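Side-chain contacts in GH3 beta-N-acetylglucosaminidase (Paenibacillaceae, PDB 6K5J), which hydrolyses beta-N-acetylglucosaminides, releasing terminal non-reducing N-acetylglucosamine residues, as a member of glycoside hydrolase family 3: residues A[171-176]-A[222-227]; A[176-181]-A[338-343]; A[425-430]-A[438-443]; A[456-459]-A[463-466]. One frame throughout, in Å; residues are numbered along the deposited sequence.

How the contacts relate
Contacts 1 and 2 adjoin at the N-terminal ends of strands 178-184 and 226-229 of the barrel domain, their centres about 7 Å apart. They share G176, and the carboxylate of D225 ties them together, its OD2 lying 2.6 Å from R340 NE and its OD1 2.8 Å from R339 NH2. Contacts 3 and 4 belong to the other domain, with centres about 14 Å apart and no touch between them; contact 3 lies about 45 Å, centre to centre, from contact 1. None of the four touches the bound NAG; the side chains of V224, V177 and N457 are about 14, 13 and 13 Å from it.

Contact 1: A[171-176]-A[222-227]; sequences GFQDAG and RGVDAV
At the foot of a barrel-like parallel sheet, Q173, in the last turn of helix 158-174, reaches across to G223, V224 and D225, the turn that leads into strand 226-229. Its primary amide grips the main chain at two points. OE1 accepts the N-H of D225 at 2.8 Å, the donor tilted 20° from the carbonyl plane; NE2 gives a longer bond of 3.3 Å to G223 O, which it meets from above that carbonyl's plane. CG of Q173 lies opposite the carbonyl carbon (chi1 -71°), and the chain runs extended from there and brings the amide to the turn. In the TIM-barrel fold of the family 3 N-terminal domain, helix 158-174 leads into strand 178-184, which pairs in parallel with strand 226-229. G176 ends the helix in a Schellman motif with positive phi, a backbone shape that calls for glycine; G223 has positive phi too.

D225 comes from the opposite direction and lays its carboxylate against the Q173 amide, the two planes 21° apart and stacked. OE1 of Q173 sits 3.1 Å from CG of D225. The D225 oxygens are acceptors too and make no bond to OE1; OD2 is in a salt bridge with R340 NE and OD1 with R339 NH2, charges that probably ease this approach of oxygen to oxygen. A weak bond from A179 N gives OE1 a second donor, in strand 178-184.

Contact 2: A[176-181]-A[338-343]; sequences GVAATV and QRRAVD
R340 meets G176, V177 and A178 just beyond the end of helix 323-339. Along 338-343, Q338 comes first and contributes its backbone: its O accepts the N-H of A341 at 3.1 Å, part of the Schellman motif that closes the helix. R339 NH2 makes a salt bridge with D225 OD1. R340 follows, with CG beside its backbone N (chi1 -69°) and a bend at chi2 (-52°) that folds the chain over the start of strand 178-184. Its CD rests 4.0 Å from G176 O, and its CG is 4.2 Å from the A178 methyl CB. The guanidinium passes obliquely by A178 CA, and its NE is salt-bridged to D225 OD2. A341, with positive phi, takes the C-prime place of the Schellman motif and turns the chain away. R126 bonds from NH1 to the carbonyls of both G176 and R340, and from NH2 to A341 O, joining the two backbones from outside. V342 then packs on N131.

No hydrogen bond links 176-181 to 338-343. The arginine's methylene groups supply van der Waals packing, while its charge goes to D225, so the position of R340 probably depends more on that salt bridge than on the strand it lies against.

Contact 3: A[425-430]-A[438-443]; sequences NEQTIG and VAHIQE
The Q427 amide and the H440 ring stand almost perpendicular, their planes 82° apart, and the amide oxygen approaches the ring obliquely. OE1 of Q427 is 3.2 Å from CE1 of H440, a close contact without a hydrogen bond; ND1 is nearby too, but at a poor angle for one. The other end of the amide is fixed along the strand: NE2 bonds to N425 OD1 at 2.8 Å, nearly straight (163°), in the planes of both groups and on a lone pair of the oxygen. A bend at chi2 turns the Q427 amide back toward N425. Beside it the contact is apolar. CD1 of I441 lies 3.7 Å from CB of Q427, and its CG1 is 4.0 Å from CG2 of I429. With an alanine here in place of Q427, N425 OD1 would probably be left without its donor and a gap would be likely to open beside the H440 ring. Strand 424-430 and helix 435-447 run nearly antiparallel, their local axes 9.9 Å apart at 153°; strand 450-455 follows, parallel to the first with strand 390-396 between, a beta-alpha-beta crossover as in the alpha/beta sandwich domain of family 3 enzymes.

Contact 4: A[456-459]-A[463-466]; sequences YNAI and DQAA
Q464 presents its side-chain amide to the backbone of Y456 and makes two hydrogen bonds with that one residue. OE1 receives Y456 N at 2.8 Å, in the carbonyl plane and on a lone pair, with an N-H...O angle of 165°. NE2 returns a bond of 3.0 Å to Y456 O, arriving from above that carbonyl's plane although the oxygen itself lies in the plane of the amide. The side chain is fully stretched to do this: CG stands anti to the backbone N (chi1 -171°) and the chain stays extended beyond CG, which lifts the amide clear of the helix. NE2 has a second acceptor in V431 O, so three bonds fix the rotation of the amide. A leucine in its place would probably leave Y456 N, Y456 O and V431 O without these partners in a buried setting.

Y456 turns its ring away from the helix, toward M88, V397 and V431, and its OH bonds to R485 NH1. N457, at positive phi, bends the loop, its OD1 taking N486 N. The methyl of A458 fills in beside the amide, 3.5 Å from Q464 OE1, and faces CB of A465 at 4.4 Å. The contact thus folds the loop leaving strand 450-455 back upon the first turn of helix 462-472, while V431 brings in the loop that follows strand 424-430.

Contact 1: A[171-176]-A[222-227]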
loop_
_atom_site.group_PDB
_atom_site.type_symbol
_atom_site.label_atom_id
_atom_site.label_comp_id
_atom_site.label_asym_id
_atom_site.label_seq_id
_atom_site.Cartn_x
_atom_site.Cartn_y
_atom_site.Cartn_z
ATOM N N GLY A 171 11.593 -11.100 -1.191
ATOM C CA GLY A 171 12.191 -10.144 -2.118
ATOM C C GLY A 171 12.618 -8.851 -1.444
ATOM O O GLY A 171 13.689 -8.311 -1.738
ATOM N N PHE A 172 11.781 -8.327 -0.537
ATOM C CA PHE A 172 12.172 -7.141 0.226
ATOM C C PHE A 172 13.405 -7.432 1.078
ATOM O O PHE A 172 14.384 -6.676 1.055
ATOM C CB PHE A 172 11.028 -6.667 1.135
ATOM C CG PHE A 172 9.858 -6.046 0.407
ATOM C CD1 PHE A 172 10.049 -5.113 -0.605
ATOM C CD2 PHE A 172 8.559 -6.385 0.765
ATOM C CE1 PHE A 172 8.970 -4.545 -1.251
ATOM C CE2 PHE A 172 7.458 -5.833 0.107
ATOM C CZ PHE A 172 7.668 -4.918 -0.904
ATOM N N GLN A 173 13.370 -8.520 1.849
ATOM C CA GLN A 173 14.443 -8.745 2.818
ATOM C C GLN A 173 15.737 -9.202 2.146
ATOM O O GLN A 173 16.823 -8.866 2.628
ATOM C CB GLN A 173 13.967 -9.723 3.899
ATOM C CG GLN A 173 12.930 -9.026 4.796
ATOM C CD GLN A 173 12.264 -9.891 5.846
ATOM O OE1 GLN A 173 11.450 -9.388 6.622
ATOM N NE2 GLN A 173 12.595 -11.175 5.886
ATOM N N ASP A 174 15.644 -9.915 1.016
ATOM C CA ASP A 174 16.835 -10.240 0.231
ATOM C C ASP A 174 17.554 -8.981 -0.231
ATOM O O ASP A 174 18.784 -8.977 -0.358
ATOM C CB ASP A 174 16.466 -11.094 -0.990
ATOM C CG ASP A 174 16.318 -12.566 -0.657
ATOM O OD1 ASP A 174 16.578 -12.947 0.499
ATOM O OD2 ASP A 174 15.931 -13.346 -1.555
ATOM N N ALA A 175 16.812 -7.903 -0.475
ATOM C CA ALA A 175 17.390 -6.640 -0.909
ATOM C C ALA A 175 17.844 -5.766 0.253
ATOM O O ALA A 175 18.290 -4.637 0.024
ATOM C CB ALA A 175 16.388 -5.866 -1.771
ATOM N N GLY A 176 17.754 -6.258 1.485
ATOM C CA GLY A 176 18.185 -5.488 2.629
ATOM C C GLY A 176 17.147 -4.539 3.195
ATOM O O GLY A 176 17.511 -3.597 3.900
ATOM N N ARG A 222 8.284 -18.401 7.928
ATOM C CA ARG A 222 9.438 -18.277 7.049
ATOM C C ARG A 222 10.410 -17.191 7.480
ATOM O O ARG A 222 11.533 -17.152 6.968
ATOM C CB ARG A 222 8.984 -18.027 5.608
ATOM C CG ARG A 222 8.425 -19.281 4.954
ATOM C CD ARG A 222 7.525 -18.952 3.778
ATOM N NE ARG A 222 6.990 -20.169 3.164
ATOM C CZ ARG A 222 5.981 -20.883 3.659
ATOM N NH1 ARG A 222 5.377 -20.508 4.781
ATOM N NH2 ARG A 222 5.569 -21.977 3.027
ATOM N N GLY A 223 10.017 -16.324 8.405
ATOM C CA GLY A 223 10.901 -15.274 8.866
ATOM C C GLY A 223 10.519 -13.920 8.310
ATOM O O GLY A 223 10.801 -13.633 7.142
ATOM N N VAL A 224 9.858 -13.085 9.114
ATOM C CA VAL A 224 9.474 -11.742 8.686
ATOM C C VAL A 224 9.946 -10.736 9.734
ATOM O O VAL A 224 9.796 -10.956 10.941
ATOM C CB VAL A 224 7.953 -11.624 8.436
ATOM C CG1 VAL A 224 7.155 -11.911 9.710
ATOM C CG2 VAL A 224 7.604 -10.237 7.848
ATOM N N ASP A 225 10.524 -9.629 9.265
ATOM C CA ASP A 225 11.183 -8.689 10.168
ATOM C C ASP A 225 10.198 -7.955 11.064
ATOM O O ASP A 225 10.539 -7.628 12.205
ATOM C CB ASP A 225 11.998 -7.668 9.372
ATOM C CG ASP A 225 13.314 -8.232 8.873
ATOM O OD1 ASP A 225 13.700 -9.347 9.300
ATOM O OD2 ASP A 225 13.957 -7.562 8.050
ATOM N N ALA A 226 8.990 -7.670 10.576
ATOM C CA ALA A 226 8.051 -6.874 11.354
ATOM C C ALA A 226 6.627 -7.217 10.946
ATOM O O ALA A 226 6.377 -7.732 9.854
ATOM C CB ALA A 226 8.330 -5.366 11.195
ATOM N N VAL A 227 5.703 -6.972 11.880
ATOM C CA VAL A 227 4.263 -7.121 11.689
ATOM C C VAL A 227 3.608 -5.818 12.152
ATOM O O VAL A 227 3.899 -5.333 13.253
ATOM C CB VAL A 227 3.713 -8.330 12.483
ATOM C CG1 VAL A 227 2.180 -8.430 12.385
ATOM C CG2 VAL A 227 4.367 -9.642 12.015
#

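Contact 2: A[176-181]-A[338-343]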
loop_
_atom_site.group_PDB
_atom_site.type_symbol
_atom_site.label_atom_id
_atom_site.label_comp_id
_atom_site.label_asym_id
_atom_site.label_seq_id
_atom_site.Cartn_x
_atom_site.Cartn_y
_atom_site.Cartn_z
ATOM N N GLY A 176 17.754 -6.258 1.485
ATOM C CA GLY A 176 18.185 -5.488 2.629
ATOM C C GLY A 176 17.147 -4.539 3.195
ATOM O O GLY A 176 17.511 -3.597 3.900
ATOM N N VAL A 177 15.865 -4.757 2.915
ATOM C CA VAL A 177 14.795 -3.910 3.438
ATOM C C VAL A 177 13.913 -4.767 4.336
ATOM O O VAL A 177 13.395 -5.803 3.900
ATOM C CB VAL A 177 13.972 -3.269 2.308
ATOM C CG1 VAL A 177 12.767 -2.526 2.877
ATOM C CG2 VAL A 177 14.850 -2.337 1.483
ATOM N N ALA A 178 13.756 -4.349 5.592
ATOM C CA ALA A 178 12.866 -5.056 6.502
ATOM C C ALA A 178 11.437 -5.013 5.980
ATOM O O ALA A 178 10.906 -3.939 5.698
ATOM C CB ALA A 178 12.932 -4.429 7.895
ATOM N N ALA A 179 10.823 -6.181 5.836
ATOM C CA ALA A 179 9.420 -6.254 5.452
ATOM C C ALA A 179 8.531 -6.144 6.682
ATOM O O ALA A 179 8.879 -6.609 7.771
ATOM C CB ALA A 179 9.121 -7.563 4.717
ATOM N N THR A 180 7.358 -5.537 6.491
ATOM C CA THR A 180 6.370 -5.356 7.554
ATOM C C THR A 180 5.034 -5.856 7.022
ATOM O O THR A 180 4.332 -5.116 6.322
ATOM C CB THR A 180 6.251 -3.893 7.991
ATOM O OG1 THR A 180 7.541 -3.348 8.259
ATOM C CG2 THR A 180 5.373 -3.772 9.267
ATOM N N VAL A 181 4.662 -7.095 7.351
ATOM C CA VAL A 181 3.371 -7.594 6.887
ATOM C C VAL A 181 2.255 -6.908 7.667
ATOM O O VAL A 181 2.379 -6.660 8.874
ATOM C CB VAL A 181 3.307 -9.129 6.991
ATOM C CG1 VAL A 181 4.278 -9.732 5.983
ATOM C CG2 VAL A 181 3.624 -9.616 8.412
ATOM N N GLN A 338 20.493 -4.334 13.695
ATOM C CA GLN A 338 21.743 -5.025 13.399
ATOM C C GLN A 338 21.600 -5.924 12.176
ATOM O O GLN A 338 22.507 -5.991 11.336
ATOM C CB GLN A 338 22.181 -5.849 14.607
ATOM C CG GLN A 338 23.476 -6.604 14.355
ATOM C CD GLN A 338 23.800 -7.602 15.443
ATOM O OE1 GLN A 338 23.104 -7.680 16.459
ATOM N NE2 GLN A 338 24.864 -8.377 15.237
ATOM N N ARG A 339 20.463 -6.614 12.062
ATOM C CA ARG A 339 20.260 -7.615 11.016
ATOM C C ARG A 339 20.212 -6.993 9.632
ATOM O O ARG A 339 20.617 -7.629 8.649
ATOM C CB ARG A 339 18.970 -8.379 11.279
ATOM C CG ARG A 339 18.852 -9.676 10.531
ATOM C CD ARG A 339 17.949 -10.612 11.288
ATOM N NE ARG A 339 16.572 -10.166 11.184
ATOM C CZ ARG A 339 15.782 -9.907 12.220
ATOM N NH1 ARG A 339 16.218 -10.052 13.470
ATOM N NH2 ARG A 339 14.547 -9.498 12.003
ATOM N N ARG A 340 19.711 -5.770 9.527
ATOM C CA ARG A 340 19.638 -5.080 8.254
ATOM C C ARG A 340 20.816 -4.145 8.051
ATOM O O ARG A 340 20.797 -3.341 7.113
ATOM C CB ARG A 340 18.309 -4.320 8.142
ATOM C CG ARG A 340 17.087 -5.244 8.014
ATOM C CD ARG A 340 17.255 -6.282 6.891
ATOM N NE ARG A 340 16.376 -7.429 7.089
ATOM C CZ ARG A 340 16.658 -8.667 6.707
ATOM N NH1 ARG A 340 17.805 -8.931 6.095
ATOM N NH2 ARG A 340 15.802 -9.648 6.949
ATOM N N ALA A 341 21.843 -4.242 8.901
ATOM C CA ALA A 341 23.052 -3.420 8.801
ATOM C C ALA A 341 22.703 -1.964 8.509
ATOM O O ALA A 341 23.206 -1.352 7.561
ATOM C CB ALA A 341 24.007 -3.976 7.741
ATOM N N VAL A 342 21.803 -1.410 9.329
ATOM C CA VAL A 342 21.321 -0.056 9.085
ATOM C C VAL A 342 22.401 0.989 9.300
ATOM O O VAL A 342 22.240 2.134 8.865
ATOM C CB VAL A 342 20.085 0.253 9.957
ATOM C CG1 VAL A 342 18.996 -0.805 9.728
ATOM C CG2 VAL A 342 20.461 0.346 11.434
ATOM N N ASP A 343 23.507 0.626 9.942
ATOM C CA ASP A 343 24.623 1.550 10.087
ATOM C C ASP A 343 25.545 1.555 8.870
ATOM O O ASP A 343 26.495 2.349 8.835
ATOM C CB ASP A 343 25.417 1.215 11.353
ATOM C CG ASP A 343 25.960 -0.209 11.349
ATOM O OD1 ASP A 343 25.315 -1.104 10.759
ATOM O OD2 ASP A 343 27.043 -0.433 11.931
#

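Contact 3: A[425-430]-A[438-443]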
loop_
_atom_site.group_PDB
_atom_site.type_symbol
_atom_site.label_atom_id
_atom_site.label_comp_id
_atom_site.label_asym_id
_atom_site.label_seq_id
_atom_site.Cartn_x
_atom_site.Cartn_y
_atom_site.Cartn_z
ATOM N N ASN A 425 -8.576 10.032 -29.280
ATOM C CA ASN A 425 -8.984 11.224 -28.553
ATOM C C ASN A 425 -9.085 10.818 -27.084
ATOM O O ASN A 425 -10.053 10.165 -26.692
ATOM C CB ASN A 425 -10.316 11.745 -29.089
ATOM C CG ASN A 425 -10.735 13.059 -28.454
ATOM O OD1 ASN A 425 -10.249 13.429 -27.387
ATOM N ND2 ASN A 425 -11.629 13.784 -29.125
ATOM N N GLU A 426 -8.091 11.191 -26.268
ATOM C CA GLU A 426 -8.121 10.887 -24.837
ATOM C C GLU A 426 -8.623 12.087 -24.041
ATOM O O GLU A 426 -7.975 13.141 -24.012
ATOM C CB GLU A 426 -6.755 10.459 -24.309
ATOM C CG GLU A 426 -6.836 9.963 -22.866
ATOM C CD GLU A 426 -5.613 9.166 -22.448
ATOM O OE1 GLU A 426 -4.490 9.714 -22.512
ATOM O OE2 GLU A 426 -5.781 7.981 -22.073
ATOM N N GLN A 427 -9.751 11.905 -23.363
ATOM C CA GLN A 427 -10.379 12.937 -22.550
ATOM C C GLN A 427 -10.206 12.587 -21.079
ATOM O O GLN A 427 -10.640 11.517 -20.637
ATOM C CB GLN A 427 -11.862 13.060 -22.893
ATOM C CG GLN A 427 -12.125 13.606 -24.293
ATOM C CD GLN A 427 -11.723 15.063 -24.420
ATOM O OE1 GLN A 427 -11.925 15.850 -23.497
ATOM N NE2 GLN A 427 -11.138 15.427 -25.561
ATOM N N THR A 428 -9.581 13.483 -20.323
ATOM C CA THR A 428 -9.391 13.273 -18.895
ATOM C C THR A 428 -10.564 13.860 -18.126
ATOM O O THR A 428 -10.929 15.023 -18.326
ATOM C CB THR A 428 -8.088 13.901 -18.413
ATOM O OG1 THR A 428 -6.997 13.288 -19.095
ATOM C CG2 THR A 428 -7.920 13.699 -16.900
ATOM N N ILE A 429 -11.152 13.053 -17.249
ATOM C CA ILE A 429 -12.265 13.483 -16.417
ATOM C C ILE A 429 -11.954 13.118 -14.971
ATOM O O ILE A 429 -11.061 12.321 -14.682
ATOM C CB ILE A 429 -13.604 12.862 -16.864
ATOM C CG1 ILE A 429 -13.615 11.354 -16.598
ATOM C CG2 ILE A 429 -13.866 13.182 -18.341
ATOM C CD1 ILE A 429 -14.999 10.708 -16.731
ATOM N N GLY A 430 -12.690 13.732 -14.053
ATOM C CA GLY A 430 -12.508 13.427 -12.652
ATOM C C GLY A 430 -13.106 12.083 -12.289
ATOM O O GLY A 430 -14.057 11.606 -12.914
ATOM N N VAL A 438 -19.212 15.115 -18.044
ATOM C CA VAL A 438 -20.166 14.081 -18.438
ATOM C C VAL A 438 -20.853 14.454 -19.748
ATOM O O VAL A 438 -20.988 13.625 -20.657
ATOM C CB VAL A 438 -21.189 13.849 -17.312
ATOM C CG1 VAL A 438 -22.381 13.066 -17.834
ATOM C CG2 VAL A 438 -20.529 13.133 -16.133
ATOM N N ALA A 439 -21.315 15.703 -19.856
ATOM C CA ALA A 439 -21.941 16.151 -21.095
ATOM C C ALA A 439 -20.951 16.123 -22.249
ATOM O O ALA A 439 -21.308 15.761 -23.376
ATOM C CB ALA A 439 -22.518 17.555 -20.914
ATOM N N HIS A 440 -19.695 16.495 -21.985
ATOM C CA HIS A 440 -18.682 16.474 -23.035
ATOM C C HIS A 440 -18.431 15.055 -23.536
ATOM O O HIS A 440 -18.281 14.836 -24.743
ATOM C CB HIS A 440 -17.384 17.097 -22.527
ATOM C CG HIS A 440 -16.386 17.374 -23.610
ATOM N ND1 HIS A 440 -15.025 17.341 -23.397
ATOM C CD2 HIS A 440 -16.554 17.684 -24.918
ATOM C CE1 HIS A 440 -14.397 17.623 -24.525
ATOM N NE2 HIS A 440 -15.303 17.836 -25.463
ATOM N N ILE A 441 -18.383 14.075 -22.627
ATOM C CA ILE A 441 -18.138 12.695 -23.041
ATOM C C ILE A 441 -19.316 12.166 -23.853
ATOM O O ILE A 441 -19.135 11.530 -24.897
ATOM C CB ILE A 441 -17.857 11.795 -21.822
ATOM C CG1 ILE A 441 -16.563 12.214 -21.116
ATOM C CG2 ILE A 441 -17.787 10.327 -22.267
ATOM C CD1 ILE A 441 -15.383 12.453 -22.053
ATOM N N GLN A 442 -20.541 12.418 -23.385
ATOM C CA GLN A 442 -21.709 11.948 -24.121
ATOM C C GLN A 442 -21.747 12.542 -25.523
ATOM O O GLN A 442 -22.120 11.861 -26.485
ATOM C CB GLN A 442 -22.990 12.281 -23.355
ATOM C CG GLN A 442 -23.048 11.648 -21.970
ATOM C CD GLN A 442 -24.362 10.958 -21.685
ATOM O OE1 GLN A 442 -24.949 10.330 -22.565
ATOM N NE2 GLN A 442 -24.831 11.065 -20.442
ATOM N N GLU A 443 -21.329 13.798 -25.661
ATOM C CA GLU A 443 -21.313 14.438 -26.971
ATOM C C GLU A 443 -20.266 13.809 -27.882
ATOM O O GLU A 443 -20.553 13.478 -29.038
ATOM C CB GLU A 443 -21.056 15.936 -26.816
ATOM C CG GLU A 443 -21.271 16.737 -28.095
ATOM C CD GLU A 443 -20.323 17.914 -28.216
ATOM O OE1 GLU A 443 -19.214 17.740 -28.768
ATOM O OE2 GLU A 443 -20.688 19.017 -27.760
#

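Contact 4: A[456-459]-A[463-466]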
loop_
_atom_site.group_PDB
_atom_site.type_symbol
_atom_site.label_atom_id
_atom_site.label_comp_id
_atom_site.label_asym_id
_atom_site.label_seq_id
_atom_site.Cartn_x
_atom_site.Cartn_y
_atom_site.Cartn_z
ATOM N N TYR A 456 -12.419 3.907 -12.552
ATOM C CA TYR A 456 -11.549 4.047 -11.386
ATOM C C TYR A 456 -12.462 4.088 -10.164
ATOM O O TYR A 456 -13.018 5.140 -9.833
ATOM C CB TYR A 456 -10.676 5.292 -11.509
ATOM C CG TYR A 456 -9.617 5.456 -10.435
ATOM C CD1 TYR A 456 -9.964 5.799 -9.136
ATOM C CD2 TYR A 456 -8.267 5.293 -10.730
ATOM C CE1 TYR A 456 -8.994 5.955 -8.150
ATOM C CE2 TYR A 456 -7.293 5.460 -9.752
ATOM C CZ TYR A 456 -7.663 5.790 -8.472
ATOM O OH TYR A 456 -6.698 5.956 -7.505
ATOM N N ASN A 457 -12.642 2.931 -9.530
ATOM C CA ASN A 457 -13.569 2.767 -8.410
ATOM C C ASN A 457 -14.935 3.384 -8.720
ATOM O O ASN A 457 -15.530 4.086 -7.902
ATOM C CB ASN A 457 -12.973 3.345 -7.122
ATOM C CG ASN A 457 -11.915 2.434 -6.521
ATOM O OD1 ASN A 457 -11.657 1.343 -7.037
ATOM N ND2 ASN A 457 -11.296 2.876 -5.437
ATOM N N ALA A 458 -15.441 3.085 -9.923
ATOM C CA ALA A 458 -16.807 3.459 -10.289
ATOM C C ALA A 458 -17.833 2.920 -9.296
ATOM O O ALA A 458 -18.909 3.511 -9.127
ATOM C CB ALA A 458 -17.121 2.948 -11.699
ATOM N N ILE A 459 -17.528 1.795 -8.643
ATOM C CA ILE A 459 -18.407 1.247 -7.615
ATOM C C ILE A 459 -18.594 2.209 -6.440
ATOM O O ILE A 459 -19.608 2.138 -5.738
ATOM C CB ILE A 459 -17.864 -0.118 -7.136
ATOM C CG1 ILE A 459 -18.829 -0.748 -6.127
ATOM C CG2 ILE A 459 -16.463 0.044 -6.516
ATOM C CD1 ILE A 459 -18.995 -2.215 -6.246
ATOM N N ASP A 463 -21.605 9.159 -10.079
ATOM C CA ASP A 463 -21.648 9.916 -11.330
ATOM C C ASP A 463 -20.769 9.282 -12.400
ATOM O O ASP A 463 -21.079 9.375 -13.597
ATOM C CB ASP A 463 -21.224 11.368 -11.099
ATOM C CG ASP A 463 -22.166 12.113 -10.171
ATOM O OD1 ASP A 463 -23.353 11.737 -10.101
ATOM O OD2 ASP A 463 -21.709 13.068 -9.512
ATOM N N GLN A 464 -19.660 8.657 -11.990
ATOM C CA GLN A 464 -18.846 7.900 -12.930
ATOM C C GLN A 464 -19.607 6.690 -13.455
ATOM O O GLN A 464 -19.629 6.433 -14.664
ATOM C CB GLN A 464 -17.539 7.462 -12.264
ATOM C CG GLN A 464 -16.540 6.849 -13.227
ATOM C CD GLN A 464 -15.344 6.213 -12.524
ATOM O OE1 GLN A 464 -14.813 5.219 -12.997
ATOM N NE2 GLN A 464 -14.928 6.781 -11.391
ATOM N N ALA A 465 -20.239 5.927 -12.556
ATOM C CA ALA A 465 -20.954 4.731 -12.990
ATOM C C ALA A 465 -22.134 5.089 -13.883
ATOM O O ALA A 465 -22.434 4.375 -14.848
ATOM C CB ALA A 465 -21.419 3.918 -11.780
ATOM N N ALA A 466 -22.810 6.198 -13.580
ATOM C CA ALA A 466 -23.962 6.605 -14.379
ATOM C C ALA A 466 -23.546 6.997 -15.791
ATOM O O ALA A 466 -24.239 6.661 -16.758
ATOM C CB ALA A 466 -24.698 7.755 -13.687
#